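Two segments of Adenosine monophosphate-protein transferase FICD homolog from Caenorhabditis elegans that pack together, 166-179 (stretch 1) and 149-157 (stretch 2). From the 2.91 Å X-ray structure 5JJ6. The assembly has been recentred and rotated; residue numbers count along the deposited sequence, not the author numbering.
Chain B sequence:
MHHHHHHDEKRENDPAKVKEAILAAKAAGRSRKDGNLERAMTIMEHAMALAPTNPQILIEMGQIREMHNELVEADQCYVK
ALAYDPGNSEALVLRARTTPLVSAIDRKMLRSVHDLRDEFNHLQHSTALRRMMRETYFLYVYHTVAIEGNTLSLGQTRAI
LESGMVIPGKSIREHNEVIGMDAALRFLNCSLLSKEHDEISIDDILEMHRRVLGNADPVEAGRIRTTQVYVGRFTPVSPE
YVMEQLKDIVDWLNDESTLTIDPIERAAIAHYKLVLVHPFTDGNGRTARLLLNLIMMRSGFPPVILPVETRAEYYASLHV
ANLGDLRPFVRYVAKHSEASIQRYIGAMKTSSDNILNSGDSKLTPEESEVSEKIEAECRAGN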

# COMPACT_ATOMS: atom_id res chain seq x y z
N VAL B 166 -3.22 0.20 -17.60
CA VAL B 166 -3.57 1.24 -16.66
C VAL B 166 -4.64 2.13 -17.30
O VAL B 166 -4.56 2.40 -18.50
CB VAL B 166 -2.28 2.03 -16.27
CG1 VAL B 166 -2.45 3.51 -16.40
CG2 VAL B 166 -1.73 1.60 -14.91
N ILE B 167 -5.68 2.51 -16.57
CA ILE B 167 -6.66 3.40 -17.19
C ILE B 167 -6.45 4.86 -16.75
O ILE B 167 -6.83 5.24 -15.65
CB ILE B 167 -8.11 2.96 -16.88
CG1 ILE B 167 -8.39 1.59 -17.47
CG2 ILE B 167 -9.09 3.90 -17.53
CD1 ILE B 167 -8.15 0.46 -16.54
N PRO B 168 -5.88 5.70 -17.63
CA PRO B 168 -5.64 7.08 -17.20
C PRO B 168 -6.92 7.91 -17.02
O PRO B 168 -7.95 7.63 -17.64
CB PRO B 168 -4.72 7.65 -18.29
CG PRO B 168 -4.84 6.76 -19.40
CD PRO B 168 -5.20 5.40 -18.90
N GLY B 169 -6.86 8.89 -16.12
CA GLY B 169 -8.01 9.73 -15.84
C GLY B 169 -8.94 9.05 -14.86
O GLY B 169 -9.97 9.60 -14.43
N LYS B 170 -8.57 7.84 -14.48
CA LYS B 170 -9.34 7.08 -13.52
C LYS B 170 -8.55 7.01 -12.19
O LYS B 170 -7.33 7.19 -12.16
CB LYS B 170 -9.67 5.70 -14.09
CG LYS B 170 -11.06 5.25 -13.74
CD LYS B 170 -11.83 4.70 -14.92
CE LYS B 170 -13.10 4.01 -14.40
NZ LYS B 170 -13.97 4.85 -13.52
N SER B 171 -9.27 6.81 -11.09
CA SER B 171 -8.65 6.77 -9.77
C SER B 171 -7.52 5.76 -9.58
O SER B 171 -7.67 4.56 -9.87
CB SER B 171 -9.77 6.46 -8.76
OG SER B 171 -9.27 5.94 -7.55
N ILE B 172 -6.40 6.24 -9.05
CA ILE B 172 -5.26 5.40 -8.70
C ILE B 172 -5.62 4.38 -7.61
O ILE B 172 -5.15 3.22 -7.62
CB ILE B 172 -4.07 6.26 -8.22
CG1 ILE B 172 -3.71 7.28 -9.30
CG2 ILE B 172 -2.88 5.41 -7.87
CD1 ILE B 172 -2.82 8.42 -8.82
N ARG B 173 -6.44 4.81 -6.69
CA ARG B 173 -6.88 3.99 -5.60
C ARG B 173 -7.64 2.81 -6.10
O ARG B 173 -7.48 1.75 -5.59
CB ARG B 173 -7.74 4.82 -4.67
CG ARG B 173 -8.11 4.18 -3.36
CD ARG B 173 -9.29 4.91 -2.76
NE ARG B 173 -10.54 4.52 -3.40
CZ ARG B 173 -11.26 5.29 -4.19
NH1 ARG B 173 -10.89 6.51 -4.47
NH2 ARG B 173 -12.36 4.82 -4.70
N GLU B 174 -8.47 2.98 -7.10
CA GLU B 174 -9.23 1.86 -7.66
C GLU B 174 -8.30 0.82 -8.33
O GLU B 174 -8.51 -0.40 -8.18
CB GLU B 174 -10.27 2.35 -8.67
CG GLU B 174 -11.26 3.35 -8.11
CD GLU B 174 -12.33 3.73 -9.13
OE1 GLU B 174 -11.99 4.43 -10.12
OE2 GLU B 174 -13.52 3.34 -8.92
N HIS B 175 -7.32 1.30 -9.09
CA HIS B 175 -6.27 0.41 -9.60
C HIS B 175 -5.66 -0.41 -8.48
O HIS B 175 -5.65 -1.66 -8.53
CB HIS B 175 -5.17 1.21 -10.31
CG HIS B 175 -5.60 1.81 -11.61
ND1 HIS B 175 -6.42 2.92 -11.69
CD2 HIS B 175 -5.33 1.46 -12.89
CE1 HIS B 175 -6.63 3.22 -12.95
NE2 HIS B 175 -5.98 2.34 -13.71
N ASN B 176 -5.19 0.28 -7.45
CA ASN B 176 -4.54 -0.40 -6.34
C ASN B 176 -5.43 -1.43 -5.63
O ASN B 176 -4.93 -2.45 -5.13
CB ASN B 176 -4.03 0.61 -5.33
CG ASN B 176 -2.69 1.17 -5.70
OD1 ASN B 176 -1.98 0.60 -6.54
ND2 ASN B 176 -2.32 2.29 -5.07
N GLU B 177 -6.74 -1.15 -5.58
CA GLU B 177 -7.71 -2.10 -5.03
C GLU B 177 -7.82 -3.34 -5.89
O GLU B 177 -7.81 -4.46 -5.38
CB GLU B 177 -9.07 -1.43 -4.89
CG GLU B 177 -9.20 -0.56 -3.65
CD GLU B 177 -10.47 0.30 -3.63
OE1 GLU B 177 -11.35 0.12 -4.51
OE2 GLU B 177 -10.58 1.14 -2.71
N VAL B 178 -7.89 -3.15 -7.20
CA VAL B 178 -7.94 -4.28 -8.12
C VAL B 178 -6.71 -5.16 -7.93
O VAL B 178 -6.82 -6.38 -7.69
CB VAL B 178 -8.05 -3.79 -9.58
CG1 VAL B 178 -7.79 -4.90 -10.56
CG2 VAL B 178 -9.43 -3.21 -9.82
N ILE B 179 -5.54 -4.54 -8.01
CA ILE B 179 -4.27 -5.25 -7.86
C ILE B 179 -4.15 -5.99 -6.53
O ILE B 179 -3.81 -7.18 -6.50
CB ILE B 179 -3.08 -4.28 -8.06
CG1 ILE B 179 -3.01 -3.86 -9.54
CG2 ILE B 179 -1.78 -4.96 -7.71
CD1 ILE B 179 -2.56 -2.43 -9.77
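Stretch 2, residues 149-157: GNTLSLGQT

The strongest polar contacts centre on Glu174 of stretch 1. Its OE2 accepts from the backbone of Thr151, with Thr151 N to Glu174 OE2 at 2.5 Å and a nearly straight N-H...O angle of 165°. The same oxygen accepts from the hydroxyl, Thr151 OG1 to Glu174 OE2 at 2.9 Å. Thr151 OG1 is in turn the acceptor for Lys170 NZ, 2.7 Å away. The hydroxyl therefore links the lysine to the carboxylate. A long salt bridge within stretch 1, Lys170 NZ to Glu174 OE1 at 4.0 Å, joins the same two side chains directly.

Asn150 lies next to this group, with chi1 in the t well. Its ND2 gives two weak hydrogen bonds to the helix, one to Glu177 OE1 at 3.0 Å and one to the backbone oxygen Glu174 O at 3.3 Å. Its OD1 turns back into stretch 2 and accepts from Leu152 N at 2.9 Å, which braces the loop. Asn150 OD1 also lies 3.1 Å from Glu174 OE2, but both are acceptors and no bond joins them.

Stretch 2 starts at Gly149, which ends a preceding helix in a Schellman motif with phi 120°. Residues 150 to 153 form a loop, extended except at Thr151, where the backbone turns. A new helix begins at Leu154 and runs on past Thr157. Ser153 is its N-cap residue, but its side chain makes no capping bond. In stretch 1, a type II turn from Ile167 to Lys170 leads to the helix beginning at Ile172. There Ser171 does cap, with Glu174 N to Ser171 OG at 3.1 Å.

The nearest CA atoms pair Glu174 with Asn150 at 6.1 Å, Val178 with Thr157 at 6.8 Å and Ile167 with Gln156 at 7.0 Å. The pairing does not advance steadily along either stretch, so the two do not run side by side in one direction. The loop of stretch 2 lies on Glu174, and its first helical turn reaches Ile167 through Gln156 and Val178 through Thr157.

Leu152 is the main apolar contact. Its CD1 lies 3.7 Å from Val178 CG2, 3.8 Å from Glu174 CB and over one face of the His175 ring. Its CD2 lies 4.1 Å from Ile167 CD1 and 3.7 Å from Lys170 CE. Further out, Ile167 CD1 packs on Gln156 CB at 3.4 Å, and Val178 CG1 meets Thr157 CG2 at 3.8 Å. Gln156 OE1 is held by Ser153 N, at 2.8 Å, and comes within 3.4 Å of Lys170 CE. The two stretches bury 570 Å² between them, both sides summed.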

# COMPACT_ATOMS: atom_id res chain seq x y z
N GLY B 149 -17.97 -0.63 -4.31
CA GLY B 149 -18.18 0.68 -4.92
C GLY B 149 -17.21 1.13 -6.00
O GLY B 149 -17.43 2.16 -6.65
N ASN B 150 -16.18 0.31 -6.24
CA ASN B 150 -15.17 0.57 -7.28
C ASN B 150 -15.82 0.71 -8.65
O ASN B 150 -16.65 -0.12 -9.04
CB ASN B 150 -14.16 -0.58 -7.30
CG ASN B 150 -12.89 -0.24 -8.05
OD1 ASN B 150 -12.92 0.27 -9.17
ND2 ASN B 150 -11.75 -0.54 -7.43
N THR B 151 -15.45 1.76 -9.39
CA THR B 151 -16.08 2.02 -10.69
C THR B 151 -15.31 1.47 -11.89
O THR B 151 -15.73 1.68 -13.02
CB THR B 151 -16.31 3.52 -10.91
OG1 THR B 151 -15.06 4.15 -11.18
CG2 THR B 151 -16.93 4.17 -9.69
N LEU B 152 -14.21 0.75 -11.68
CA LEU B 152 -13.55 0.10 -12.80
C LEU B 152 -14.47 -0.93 -13.46
O LEU B 152 -15.28 -1.58 -12.80
CB LEU B 152 -12.23 -0.55 -12.37
CG LEU B 152 -11.12 0.52 -12.20
CD1 LEU B 152 -9.83 -0.01 -11.56
CD2 LEU B 152 -10.83 1.21 -13.53
N SER B 153 -14.35 -1.07 -14.76
CA SER B 153 -15.16 -2.03 -15.49
C SER B 153 -14.53 -3.40 -15.45
O SER B 153 -13.37 -3.54 -15.04
CB SER B 153 -15.28 -1.61 -16.96
OG SER B 153 -15.32 -0.20 -17.07
N LEU B 154 -15.29 -4.39 -15.90
CA LEU B 154 -14.75 -5.74 -16.06
C LEU B 154 -13.61 -5.68 -17.08
O LEU B 154 -12.57 -6.28 -16.89
CB LEU B 154 -15.84 -6.72 -16.51
CG LEU B 154 -15.34 -8.14 -16.83
CD1 LEU B 154 -14.57 -8.74 -15.65
CD2 LEU B 154 -16.47 -9.05 -17.26
N GLY B 155 -13.82 -4.94 -18.17
CA GLY B 155 -12.81 -4.85 -19.22
C GLY B 155 -11.57 -4.11 -18.75
O GLY B 155 -10.44 -4.50 -19.05
N GLN B 156 -11.79 -3.05 -17.97
CA GLN B 156 -10.71 -2.29 -17.39
C GLN B 156 -9.97 -3.13 -16.35
O GLN B 156 -8.74 -3.10 -16.24
CB GLN B 156 -11.25 -0.99 -16.78
CG GLN B 156 -11.82 -0.01 -17.81
CD GLN B 156 -12.57 1.16 -17.20
OE1 GLN B 156 -13.06 1.08 -16.08
NE2 GLN B 156 -12.68 2.26 -17.94
N THR B 157 -10.73 -3.92 -15.59
CA THR B 157 -10.14 -4.77 -14.57
C THR B 157 -9.27 -5.82 -15.21
O THR B 157 -8.14 -6.09 -14.77
CB THR B 157 -11.20 -5.40 -13.68
OG1 THR B 157 -11.89 -4.36 -12.98
CG2 THR B 157 -10.57 -6.32 -12.66